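Local coordinates for Thiol:disulfide interchange protein dsbC (Haemophilus influenzae, PDB 1T3B) that probably forms and isomerises disulfide bonds in periplasmic proteins as a homodimeric member of the thioredoxin family, at residues Asp69-Tyr74 against Tyr171-Gln176; Val92-Thr97 against Val118-Phe123; His99-Leu104 against Gly181-Val186; Gln135-Trp140 against Asn165-His170. All blocks are in the same frame, centred on the assembly; numbering follows the deposited sequence.

How the contacts relate
Contact 2 is the buried centre of the thioredoxin-like domain, two parallel strands joined by backbone hydrogen bonds and lined by aromatic, aliphatic and sulfur groups. Contact 3 crosses from the helix that carries Cys101 of the redox-active disulfide to strand 184-186, the neighbour of strand 88-94, and is made of sulfur and proline contacts. Contacts 1 and 4 share helix 166-177. Near its start, contact 4 buries a carboxylate against backbone N-H groups; further along, partly buried contact 1 seats one leucine on helix 63-72, with a lysine and a glutamine toward solvent. Contact 2 touches all the others, whereas contacts 3 and 4 stay about 8 Å apart at their nearest atoms.

Contact 1 (Asp69-Tyr74 against Tyr171-Gln176); sequences DKLNSY and YELGIQ
Tyr74 presents the edge of its ring to Leu173, whose CD2 lies near the ring plane, 3.6 Å from Tyr74 CE2 and about as far from CD2 of the ring. One face of the same ring is turned to its own helix end: Lys70 O stands 3.7 Å above the plane over the ring centre, and Ser73 OG lies over the same face nearer the rim. This is helix-on-helix packing, in which the last turn of helix 63-72 and the residues just after it meet helix 166-177 of the thioredoxin-like domain. As in relatives of this family, helix 63-72 probably belongs to the linker between the N-terminal domain and the catalytic one. Leu173 is the hub. Its CG is anti to the backbone N (chi1 164°), and its two methyls divide the partners. CD2 reaches Tyr74 and also the backbone of Leu71, 3.6 Å from Leu71 CA, where the two leucine side chains are roughly perpendicular. Leu71 itself continues inward to Leu121 of strand 116-122 and to Phe177. CD1 meets CG of Lys70, the two side chains lying alongside one another with opposite headings. Beyond that, Lys70 bends at chi2 (78°) and again at chi4, and runs across the side chain of Gln176 on the more exposed side. On the far flank, Asn72 OD1 is hydrogen-bonded to Arg119. The tightest apolar approach joins Lys70 CG to Leu173 CD1, at 3.5 Å.

Contact 2 (Val92-Thr97 against Val118-Phe123); sequences VFMDIT and VRYLAF
Met94 passes by the ring of Tyr120 and lays its sulfur over one face. Its CB touches Tyr120 CD1 at 3.9 Å; CG, anti to the backbone N (chi1 172°), rests against CB of Cys101. After a bend at chi2, SD stands 4.1 Å from the centroid of the Tyr120 ring in a Met-aromatic contact, and CE runs on to Trp140. Val118 CG1 lies over the opposite face, toward the rim, and Val92 O lies at the edge, in plane. Val92 packs beside Tyr120, pointing the same way. Phe93 and Leu121 pair on the other side of the sheet, where Leu121 CB makes a CH-pi contact over the Phe93 ring and Leu121 CD1 comes 3.6 Å from Phe93 CZ. Backbone hydrogen bonds of the parallel pair set the register: Val92 N to Arg119 O (2.8 Å), Leu121 N to Val92 O, Met94 N to Leu121 O and Phe123 N to Met94 O. Past the strand, Asp95 OD1 accepts from Thr97 N (2.9 Å), an Asx turn. The two strands are the neighbouring parallel pair of a beta-alpha-beta crossover through helices 99-105 and 108-113, flanked by strands 184-186 and 79-81; helices 131-141 and 145-153 pack on the Met94 side.

Contact 3 (His99-Leu104 against Gly181-Val186); sequences HYCHLL and GTPSIV
Cys101 and the Thr182-Pro183 step meet through sulfur. SG lies 3.3 Å from Thr182 OG1 and 3.4 Å from Thr182 CB, and it also sits 3.5 Å from Pro183 N and 3.7 Å from Pro183 CD. Thr182 OG1 is in the crowded position between backbone N and carbonyl carbon (chi1 53°), which turns it to the sulfur. The same SG is joined to Cys98 in the redox-active disulfide, and Thr182 touches Cys98 as well, so the threonine borders both halves of the bridge. The apolar contacts all centre on the pyrrolidine ring of Pro183. Tyr100 CB approaches Pro183 CD at 3.6 Å, while the tyrosine ring leads away from the proline toward Tyr196 and has His99 ND1 over the centre of one face. From further along the helix, Leu104 CD2 closes on Pro183 CB at 3.7 Å and on CG at slightly greater distance; the leucine and the proline pass in opposing senses. Leu104 also rests on Val92. The side-chain hydrogen bond lies within 181-186: Ser184 OG donates to Gly181 O (2.6 Å), linking the first residue of strand 184-186 back to the loop before it, and the backbone of Ser184 then pairs with Phe93 of the adjoining strand. The peptide bond before Pro183 is cis, which brings the proline ring and the threonine together beside the sulfur. A cis-proline loop facing a CxxC motif at the start of a helix is the hallmark of the thioredoxin-fold active site.

Contact 4 (Gln135-Trp140 against Asn165-His170); sequences QMEAIW and NIVKKH
Glu137 and Val167 mark the closest backbone approach, their CA atoms 5.7 Å apart, where helix 131-141 meets the first turn of helix 166-177. The short axes run almost perpendicular, at 98°, and come within 9.6 Å. The crossing places the side of one helix against the beginning of the other. Asn165 sits at the N-cap position without capping the helix through its side chain; the polar group delivered to this helix start is the carboxylate of Glu137. A bend at chi2 (-67°) turns its CD toward the first turn. There OE2 accepts from Ile166 N at 2.7 Å, met on the anti side and somewhat out of the carboxylate plane, with longer, weak bonds from Asn165 N and Val167 N. Three backbone N-H groups converge on one oxygen of this buried glutamate, and the positive end of the helix dipole would be expected to favour the negative charge. Behind the carboxylate the packing is tight, with Glu137 CG 3.3 Å from Val167 CG2. The other methyl of Val167, CG1, leans on Met136, 4.0 Å from its CB. One turn further along each helix, Trp140 CD1 lies 3.6 Å from His170 CE1, at the edge of the imidazole and in its plane; the two rings stand at 77° in an oblique pairing. Ile166 O lies over one face of His170 near the rim. ND1 is hydrogen-bonded to Ala122 N, which ties helix 166-177 to strand 116-122; Trp140 of helix 131-141 rests on the same strand at Ala122, as does Val167, while Ile139 packs on helix 145-153.

Contact 1 (Asp69-Tyr74 against Tyr171-Gln176)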
# COMPACT_ATOMS: atom_id res chain seq x y z
N ASP A 69 -21.65 3.64 -2.79
CA ASP A 69 -22.46 4.61 -3.52
C ASP A 69 -22.29 4.34 -5.01
O ASP A 69 -23.25 4.38 -5.78
CB ASP A 69 -22.02 6.05 -3.22
CG ASP A 69 -22.11 6.40 -1.74
OD1 ASP A 69 -22.89 5.75 -1.00
OD2 ASP A 69 -21.41 7.35 -1.32
N LYS A 70 -21.05 4.08 -5.41
CA LYS A 70 -20.71 3.78 -6.80
C LYS A 70 -21.60 2.64 -7.27
O LYS A 70 -22.30 2.76 -8.27
CB LYS A 70 -19.23 3.38 -6.88
CG LYS A 70 -18.75 2.83 -8.21
CD LYS A 70 -18.51 3.91 -9.22
CE LYS A 70 -17.51 3.45 -10.27
NZ LYS A 70 -16.27 2.90 -9.66
N LEU A 71 -21.58 1.53 -6.53
CA LEU A 71 -22.39 0.36 -6.85
C LEU A 71 -23.86 0.75 -6.93
O LEU A 71 -24.47 0.68 -8.00
CB LEU A 71 -22.17 -0.71 -5.78
CG LEU A 71 -23.04 -1.96 -5.82
CD1 LEU A 71 -22.27 -3.16 -5.30
CD2 LEU A 71 -24.26 -1.73 -4.99
N ASN A 72 -24.44 1.15 -5.81
CA ASN A 72 -25.83 1.55 -5.79
C ASN A 72 -26.16 2.41 -6.99
O ASN A 72 -27.22 2.25 -7.59
CB ASN A 72 -26.13 2.33 -4.52
CG ASN A 72 -26.40 1.44 -3.36
OD1 ASN A 72 -26.61 0.25 -3.54
ND2 ASN A 72 -26.42 1.99 -2.15
N SER A 73 -25.26 3.30 -7.36
CA SER A 73 -25.52 4.17 -8.50
C SER A 73 -25.81 3.40 -9.79
O SER A 73 -26.07 4.01 -10.82
CB SER A 73 -24.32 5.09 -8.73
OG SER A 73 -23.36 4.48 -9.57
N TYR A 74 -25.77 2.07 -9.74
CA TYR A 74 -26.01 1.23 -10.91
C TYR A 74 -27.36 0.54 -10.85
O TYR A 74 -27.74 -0.20 -11.76
CB TYR A 74 -24.90 0.17 -11.05
CG TYR A 74 -23.55 0.75 -11.39
CD1 TYR A 74 -23.44 1.89 -12.18
CD2 TYR A 74 -22.38 0.14 -10.95
CE1 TYR A 74 -22.20 2.41 -12.55
CE2 TYR A 74 -21.13 0.65 -11.31
CZ TYR A 74 -21.04 1.79 -12.11
OH TYR A 74 -19.81 2.29 -12.48
N TYR A 171 -17.98 -5.44 -13.99
CA TYR A 171 -16.80 -6.23 -13.72
C TYR A 171 -15.77 -5.41 -12.95
O TYR A 171 -15.35 -5.76 -11.85
CB TYR A 171 -16.20 -6.67 -15.03
CG TYR A 171 -15.04 -7.60 -14.86
CD1 TYR A 171 -15.24 -8.97 -14.81
CD2 TYR A 171 -13.74 -7.11 -14.76
CE1 TYR A 171 -14.16 -9.84 -14.66
CE2 TYR A 171 -12.66 -7.96 -14.61
CZ TYR A 171 -12.88 -9.33 -14.56
OH TYR A 171 -11.81 -10.18 -14.41
N GLU A 172 -15.36 -4.30 -13.54
CA GLU A 172 -14.39 -3.42 -12.94
C GLU A 172 -14.78 -2.98 -11.53
O GLU A 172 -13.92 -2.85 -10.67
CB GLU A 172 -14.17 -2.22 -13.86
CG GLU A 172 -13.80 -2.65 -15.27
CD GLU A 172 -13.73 -1.49 -16.23
OE1 GLU A 172 -14.61 -0.61 -16.15
OE2 GLU A 172 -12.81 -1.47 -17.08
N LEU A 173 -16.07 -2.75 -11.29
CA LEU A 173 -16.53 -2.35 -9.96
C LEU A 173 -16.38 -3.51 -8.99
O LEU A 173 -16.20 -3.30 -7.79
CB LEU A 173 -18.00 -1.91 -9.97
CG LEU A 173 -18.71 -1.82 -8.61
CD1 LEU A 173 -18.19 -0.62 -7.84
CD2 LEU A 173 -20.21 -1.71 -8.79
N GLY A 174 -16.47 -4.72 -9.52
CA GLY A 174 -16.34 -5.91 -8.69
C GLY A 174 -14.93 -6.07 -8.19
O GLY A 174 -14.69 -6.38 -7.01
N ILE A 175 -13.98 -5.84 -9.08
CA ILE A 175 -12.58 -5.95 -8.69
C ILE A 175 -12.29 -4.95 -7.59
O ILE A 175 -11.67 -5.30 -6.59
CB ILE A 175 -11.66 -5.73 -9.89
CG1 ILE A 175 -11.91 -6.84 -10.91
CG2 ILE A 175 -10.21 -5.74 -9.45
CD1 ILE A 175 -10.99 -6.83 -12.09
N GLN A 176 -12.77 -3.72 -7.75
CA GLN A 176 -12.57 -2.70 -6.73
C GLN A 176 -13.02 -3.24 -5.38
O GLN A 176 -12.39 -2.99 -4.35
CB GLN A 176 -13.39 -1.45 -7.05
CG GLN A 176 -12.89 -0.65 -8.23
CD GLN A 176 -13.65 0.66 -8.39
OE1 GLN A 176 -13.79 1.41 -7.44
NE2 GLN A 176 -14.14 0.93 -9.61

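Contact 2 (Val92-Thr97 against Val118-Phe123)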
# COMPACT_ATOMS: atom_id res chain seq x y z
N VAL A 92 -25.48 -9.14 -5.66
CA VAL A 92 -24.66 -10.31 -5.94
C VAL A 92 -23.96 -10.22 -7.27
O VAL A 92 -24.60 -9.87 -8.27
CB VAL A 92 -25.55 -11.57 -5.96
CG1 VAL A 92 -24.76 -12.78 -6.34
CG2 VAL A 92 -26.20 -11.74 -4.63
N PHE A 93 -22.66 -10.51 -7.30
CA PHE A 93 -21.92 -10.51 -8.56
C PHE A 93 -22.02 -11.93 -9.05
O PHE A 93 -21.62 -12.88 -8.39
CB PHE A 93 -20.47 -10.08 -8.36
CG PHE A 93 -20.30 -8.61 -8.15
CD1 PHE A 93 -20.47 -8.05 -6.89
CD2 PHE A 93 -20.01 -7.77 -9.22
CE1 PHE A 93 -20.34 -6.67 -6.70
CE2 PHE A 93 -19.88 -6.40 -9.04
CZ PHE A 93 -20.04 -5.85 -7.78
N MET A 94 -22.56 -12.09 -10.24
CA MET A 94 -22.80 -13.42 -10.73
C MET A 94 -22.30 -13.68 -12.14
O MET A 94 -22.09 -12.76 -12.92
CB MET A 94 -24.30 -13.66 -10.61
CG MET A 94 -24.81 -14.90 -11.24
SD MET A 94 -26.25 -14.46 -12.20
CE MET A 94 -25.51 -13.94 -13.70
N ASP A 95 -22.07 -14.96 -12.44
CA ASP A 95 -21.61 -15.39 -13.75
C ASP A 95 -22.56 -16.49 -14.20
O ASP A 95 -23.02 -17.28 -13.38
CB ASP A 95 -20.17 -15.91 -13.67
CG ASP A 95 -19.55 -16.12 -15.03
OD1 ASP A 95 -20.17 -16.83 -15.86
OD2 ASP A 95 -18.45 -15.58 -15.27
N ILE A 96 -22.85 -16.56 -15.49
CA ILE A 96 -23.80 -17.54 -15.99
C ILE A 96 -23.28 -18.95 -16.15
O ILE A 96 -24.04 -19.89 -16.32
CB ILE A 96 -24.40 -17.07 -17.33
CG1 ILE A 96 -23.29 -16.74 -18.32
CG2 ILE A 96 -25.26 -15.86 -17.11
CD1 ILE A 96 -23.77 -16.31 -19.65
N THR A 97 -21.97 -19.09 -16.07
CA THR A 97 -21.36 -20.40 -16.21
C THR A 97 -20.83 -20.87 -14.87
O THR A 97 -19.84 -21.60 -14.81
CB THR A 97 -20.18 -20.32 -17.20
OG1 THR A 97 -19.23 -19.35 -16.73
CG2 THR A 97 -20.67 -19.94 -18.59
N VAL A 118 -32.65 -9.84 -3.88
CA VAL A 118 -31.41 -10.13 -4.59
C VAL A 118 -31.27 -9.25 -5.83
O VAL A 118 -32.15 -9.21 -6.67
CB VAL A 118 -31.35 -11.62 -4.98
CG1 VAL A 118 -30.06 -11.92 -5.71
CG2 VAL A 118 -31.46 -12.49 -3.74
N ARG A 119 -30.15 -8.54 -5.93
CA ARG A 119 -29.90 -7.66 -7.06
C ARG A 119 -28.62 -8.09 -7.78
O ARG A 119 -27.54 -8.04 -7.21
CB ARG A 119 -29.76 -6.22 -6.57
CG ARG A 119 -30.68 -5.87 -5.40
CD ARG A 119 -30.75 -4.37 -5.15
NE ARG A 119 -29.42 -3.79 -4.98
CZ ARG A 119 -29.19 -2.51 -4.73
NH1 ARG A 119 -30.20 -1.66 -4.61
NH2 ARG A 119 -27.94 -2.08 -4.59
N TYR A 120 -28.75 -8.52 -9.03
CA TYR A 120 -27.58 -8.98 -9.76
C TYR A 120 -26.84 -7.95 -10.58
O TYR A 120 -27.43 -7.11 -11.26
CB TYR A 120 -27.93 -10.12 -10.72
CG TYR A 120 -28.41 -11.41 -10.11
CD1 TYR A 120 -27.61 -12.15 -9.23
CD2 TYR A 120 -29.66 -11.92 -10.43
CE1 TYR A 120 -28.06 -13.37 -8.71
CE2 TYR A 120 -30.10 -13.12 -9.92
CZ TYR A 120 -29.31 -13.84 -9.07
OH TYR A 120 -29.81 -15.01 -8.57
N LEU A 121 -25.52 -8.07 -10.51
CA LEU A 121 -24.57 -7.27 -11.25
C LEU A 121 -23.83 -8.37 -11.98
O LEU A 121 -23.77 -9.50 -11.51
CB LEU A 121 -23.64 -6.53 -10.31
CG LEU A 121 -24.21 -5.23 -9.77
CD1 LEU A 121 -23.27 -4.61 -8.79
CD2 LEU A 121 -24.44 -4.30 -10.93
N ALA A 122 -23.25 -8.07 -13.13
CA ALA A 122 -22.54 -9.09 -13.87
C ALA A 122 -21.08 -9.16 -13.50
O ALA A 122 -20.45 -8.16 -13.16
CB ALA A 122 -22.68 -8.86 -15.37
N PHE A 123 -20.53 -10.36 -13.58
CA PHE A 123 -19.13 -10.53 -13.30
C PHE A 123 -18.56 -11.63 -14.18
O PHE A 123 -18.36 -12.75 -13.71
CB PHE A 123 -18.90 -10.87 -11.83
CG PHE A 123 -17.46 -10.75 -11.42
CD1 PHE A 123 -16.91 -9.51 -11.11
CD2 PHE A 123 -16.63 -11.87 -11.43
CE1 PHE A 123 -15.57 -9.38 -10.81
CE2 PHE A 123 -15.28 -11.75 -11.13
CZ PHE A 123 -14.75 -10.50 -10.82

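Contact 3 (His99-Leu104 against Gly181-Val186)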
# COMPACT_ATOMS: atom_id res chain seq x y z
N HIS A 99 -21.76 -22.86 -11.35
CA HIS A 99 -22.66 -23.76 -10.62
C HIS A 99 -23.34 -23.19 -9.38
O HIS A 99 -24.54 -23.40 -9.17
CB HIS A 99 -21.92 -25.04 -10.22
CG HIS A 99 -22.73 -25.98 -9.38
ND1 HIS A 99 -22.39 -26.30 -8.08
CD2 HIS A 99 -23.86 -26.67 -9.65
CE1 HIS A 99 -23.28 -27.15 -7.59
NE2 HIS A 99 -24.18 -27.39 -8.52
N TYR A 100 -22.57 -22.49 -8.55
CA TYR A 100 -23.11 -21.92 -7.33
C TYR A 100 -23.92 -20.66 -7.57
O TYR A 100 -24.83 -20.35 -6.80
CB TYR A 100 -21.98 -21.67 -6.32
CG TYR A 100 -21.56 -22.91 -5.56
CD1 TYR A 100 -22.39 -23.48 -4.61
CD2 TYR A 100 -20.34 -23.55 -5.83
CE1 TYR A 100 -22.03 -24.65 -3.93
CE2 TYR A 100 -19.98 -24.72 -5.17
CZ TYR A 100 -20.83 -25.26 -4.22
OH TYR A 100 -20.48 -26.41 -3.57
N CYS A 101 -23.59 -19.93 -8.62
CA CYS A 101 -24.37 -18.74 -8.94
C CYS A 101 -25.70 -19.35 -9.37
O CYS A 101 -26.77 -18.86 -9.02
CB CYS A 101 -23.75 -17.99 -10.12
SG CYS A 101 -22.01 -17.57 -9.88
N HIS A 102 -25.61 -20.43 -10.12
CA HIS A 102 -26.81 -21.09 -10.58
C HIS A 102 -27.66 -21.50 -9.39
O HIS A 102 -28.83 -21.12 -9.30
CB HIS A 102 -26.46 -22.32 -11.41
CG HIS A 102 -27.65 -23.15 -11.75
ND1 HIS A 102 -28.59 -22.76 -12.67
CD2 HIS A 102 -28.08 -24.33 -11.25
CE1 HIS A 102 -29.56 -23.66 -12.73
NE2 HIS A 102 -29.27 -24.63 -11.87
N LEU A 103 -27.07 -22.28 -8.49
CA LEU A 103 -27.74 -22.77 -7.30
C LEU A 103 -28.38 -21.63 -6.52
O LEU A 103 -29.54 -21.71 -6.14
CB LEU A 103 -26.74 -23.51 -6.40
CG LEU A 103 -27.32 -24.24 -5.19
CD1 LEU A 103 -28.24 -25.34 -5.68
CD2 LEU A 103 -26.19 -24.83 -4.34
N LEU A 104 -27.62 -20.57 -6.28
CA LEU A 104 -28.13 -19.41 -5.58
C LEU A 104 -29.40 -18.92 -6.27
O LEU A 104 -30.38 -18.56 -5.64
CB LEU A 104 -27.05 -18.33 -5.53
CG LEU A 104 -27.27 -16.81 -5.55
CD1 LEU A 104 -28.53 -16.37 -4.84
CD2 LEU A 104 -26.06 -16.17 -4.89
N GLY A 181 -14.23 -14.35 -7.32
CA GLY A 181 -14.95 -15.52 -7.76
C GLY A 181 -16.43 -15.24 -7.63
O GLY A 181 -16.81 -14.17 -7.15
N THR A 182 -17.27 -16.19 -8.03
CA THR A 182 -18.70 -15.99 -7.94
C THR A 182 -19.43 -17.22 -7.44
O THR A 182 -18.99 -18.34 -7.63
CB THR A 182 -19.28 -15.56 -9.32
OG1 THR A 182 -18.87 -16.50 -10.32
CG2 THR A 182 -18.77 -14.18 -9.71
N PRO A 183 -20.57 -17.02 -6.78
CA PRO A 183 -21.18 -15.71 -6.51
C PRO A 183 -20.47 -14.96 -5.39
O PRO A 183 -19.70 -15.54 -4.62
CB PRO A 183 -22.60 -16.07 -6.12
CG PRO A 183 -22.41 -17.35 -5.42
CD PRO A 183 -21.45 -18.09 -6.30
N SER A 184 -20.73 -13.66 -5.30
CA SER A 184 -20.15 -12.84 -4.26
C SER A 184 -21.22 -11.83 -3.88
O SER A 184 -21.60 -11.01 -4.69
CB SER A 184 -18.89 -12.12 -4.77
OG SER A 184 -17.85 -13.04 -5.07
N ILE A 185 -21.69 -11.93 -2.64
CA ILE A 185 -22.74 -11.07 -2.09
C ILE A 185 -22.20 -9.82 -1.41
O ILE A 185 -21.43 -9.91 -0.46
CB ILE A 185 -23.56 -11.82 -1.02
CG1 ILE A 185 -24.23 -13.06 -1.60
CG2 ILE A 185 -24.56 -10.88 -0.43
CD1 ILE A 185 -23.42 -14.32 -1.52
N VAL A 186 -22.60 -8.65 -1.89
CA VAL A 186 -22.15 -7.40 -1.28
C VAL A 186 -23.28 -6.87 -0.44
O VAL A 186 -24.37 -6.59 -0.93
CB VAL A 186 -21.78 -6.35 -2.33
CG1 VAL A 186 -21.44 -5.04 -1.64
CG2 VAL A 186 -20.61 -6.84 -3.15

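Contact 4 (Gln135-Trp140 against Asn165-His170)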
# COMPACT_ATOMS: atom_id res chain seq x y z
N GLN A 135 -22.84 -12.90 -24.15
CA GLN A 135 -24.21 -13.32 -23.85
C GLN A 135 -24.75 -12.56 -22.65
O GLN A 135 -25.92 -12.20 -22.60
CB GLN A 135 -24.24 -14.81 -23.56
CG GLN A 135 -23.61 -15.63 -24.65
CD GLN A 135 -23.59 -17.09 -24.32
OE1 GLN A 135 -23.10 -17.48 -23.27
NE2 GLN A 135 -24.14 -17.91 -25.21
N MET A 136 -23.88 -12.30 -21.69
CA MET A 136 -24.29 -11.58 -20.50
C MET A 136 -24.58 -10.13 -20.79
O MET A 136 -25.40 -9.51 -20.14
CB MET A 136 -23.24 -11.70 -19.41
CG MET A 136 -23.30 -13.05 -18.70
SD MET A 136 -22.15 -13.24 -17.38
CE MET A 136 -20.91 -14.11 -18.23
N GLU A 137 -23.89 -9.57 -21.78
CA GLU A 137 -24.14 -8.18 -22.14
C GLU A 137 -25.56 -8.17 -22.69
O GLU A 137 -26.38 -7.33 -22.34
CB GLU A 137 -23.16 -7.73 -23.21
CG GLU A 137 -22.36 -6.50 -22.83
CD GLU A 137 -23.22 -5.27 -22.71
OE1 GLU A 137 -24.02 -5.03 -23.63
OE2 GLU A 137 -23.08 -4.52 -21.72
N ALA A 138 -25.83 -9.13 -23.56
CA ALA A 138 -27.14 -9.25 -24.16
C ALA A 138 -28.18 -9.35 -23.06
O ALA A 138 -29.15 -8.60 -23.05
CB ALA A 138 -27.20 -10.48 -25.04
N ILE A 139 -27.96 -10.25 -22.11
CA ILE A 139 -28.90 -10.45 -21.02
C ILE A 139 -29.14 -9.22 -20.17
O ILE A 139 -30.28 -8.92 -19.85
CB ILE A 139 -28.45 -11.58 -20.08
CG1 ILE A 139 -28.41 -12.91 -20.83
CG2 ILE A 139 -29.38 -11.69 -18.91
CD1 ILE A 139 -27.79 -14.03 -20.03
N TRP A 140 -28.08 -8.53 -19.80
CA TRP A 140 -28.18 -7.36 -18.94
C TRP A 140 -28.79 -6.12 -19.56
O TRP A 140 -29.25 -5.22 -18.85
CB TRP A 140 -26.79 -7.03 -18.37
CG TRP A 140 -26.64 -7.41 -16.93
CD1 TRP A 140 -26.81 -6.60 -15.84
CD2 TRP A 140 -26.39 -8.72 -16.42
NE1 TRP A 140 -26.68 -7.33 -14.68
CE2 TRP A 140 -26.43 -8.63 -15.01
CE3 TRP A 140 -26.14 -9.95 -17.02
CZ2 TRP A 140 -26.22 -9.74 -14.20
CZ3 TRP A 140 -25.94 -11.04 -16.22
CH2 TRP A 140 -25.98 -10.94 -14.82
N ASN A 165 -19.81 -4.14 -22.27
CA ASN A 165 -19.82 -2.72 -21.97
C ASN A 165 -20.32 -2.47 -20.56
O ASN A 165 -19.59 -1.99 -19.71
CB ASN A 165 -20.72 -1.99 -22.96
CG ASN A 165 -20.82 -0.49 -22.67
OD1 ASN A 165 -21.59 0.24 -23.32
ND2 ASN A 165 -20.05 -0.02 -21.69
N ILE A 166 -21.59 -2.80 -20.32
CA ILE A 166 -22.16 -2.61 -18.99
C ILE A 166 -21.65 -3.72 -18.09
O ILE A 166 -21.47 -3.53 -16.89
CB ILE A 166 -23.71 -2.66 -19.03
CG1 ILE A 166 -24.25 -1.45 -19.78
CG2 ILE A 166 -24.28 -2.70 -17.62
CD1 ILE A 166 -25.76 -1.42 -19.89
N VAL A 167 -21.45 -4.89 -18.69
CA VAL A 167 -20.94 -6.02 -17.94
C VAL A 167 -19.52 -5.66 -17.55
O VAL A 167 -19.03 -6.04 -16.49
CB VAL A 167 -20.98 -7.32 -18.76
CG1 VAL A 167 -22.39 -7.87 -18.79
CG2 VAL A 167 -20.51 -7.05 -20.17
N LYS A 168 -18.87 -4.90 -18.42
CA LYS A 168 -17.51 -4.47 -18.18
C LYS A 168 -17.49 -3.51 -16.99
O LYS A 168 -16.68 -3.66 -16.08
CB LYS A 168 -16.95 -3.78 -19.42
CG LYS A 168 -15.46 -3.52 -19.41
CD LYS A 168 -14.98 -3.05 -20.79
CE LYS A 168 -13.56 -2.55 -20.73
NZ LYS A 168 -13.40 -1.46 -19.71
N LYS A 169 -18.41 -2.55 -16.99
CA LYS A 169 -18.47 -1.60 -15.89
C LYS A 169 -18.76 -2.34 -14.58
O LYS A 169 -18.23 -2.00 -13.54
CB LYS A 169 -19.53 -0.53 -16.16
CG LYS A 169 -19.68 0.50 -15.04
CD LYS A 169 -20.51 1.69 -15.48
CE LYS A 169 -21.94 1.29 -15.83
NZ LYS A 169 -22.70 2.44 -16.42
N HIS A 170 -19.61 -3.36 -14.65
CA HIS A 170 -19.94 -4.15 -13.47
C HIS A 170 -18.73 -4.95 -13.02
O HIS A 170 -18.49 -5.14 -11.83
CB HIS A 170 -21.10 -5.10 -13.76
CG HIS A 170 -22.42 -4.42 -13.95
ND1 HIS A 170 -23.56 -5.09 -14.32
CD2 HIS A 170 -22.78 -3.12 -13.79
CE1 HIS A 170 -24.57 -4.24 -14.38
NE2 HIS A 170 -24.12 -3.04 -14.06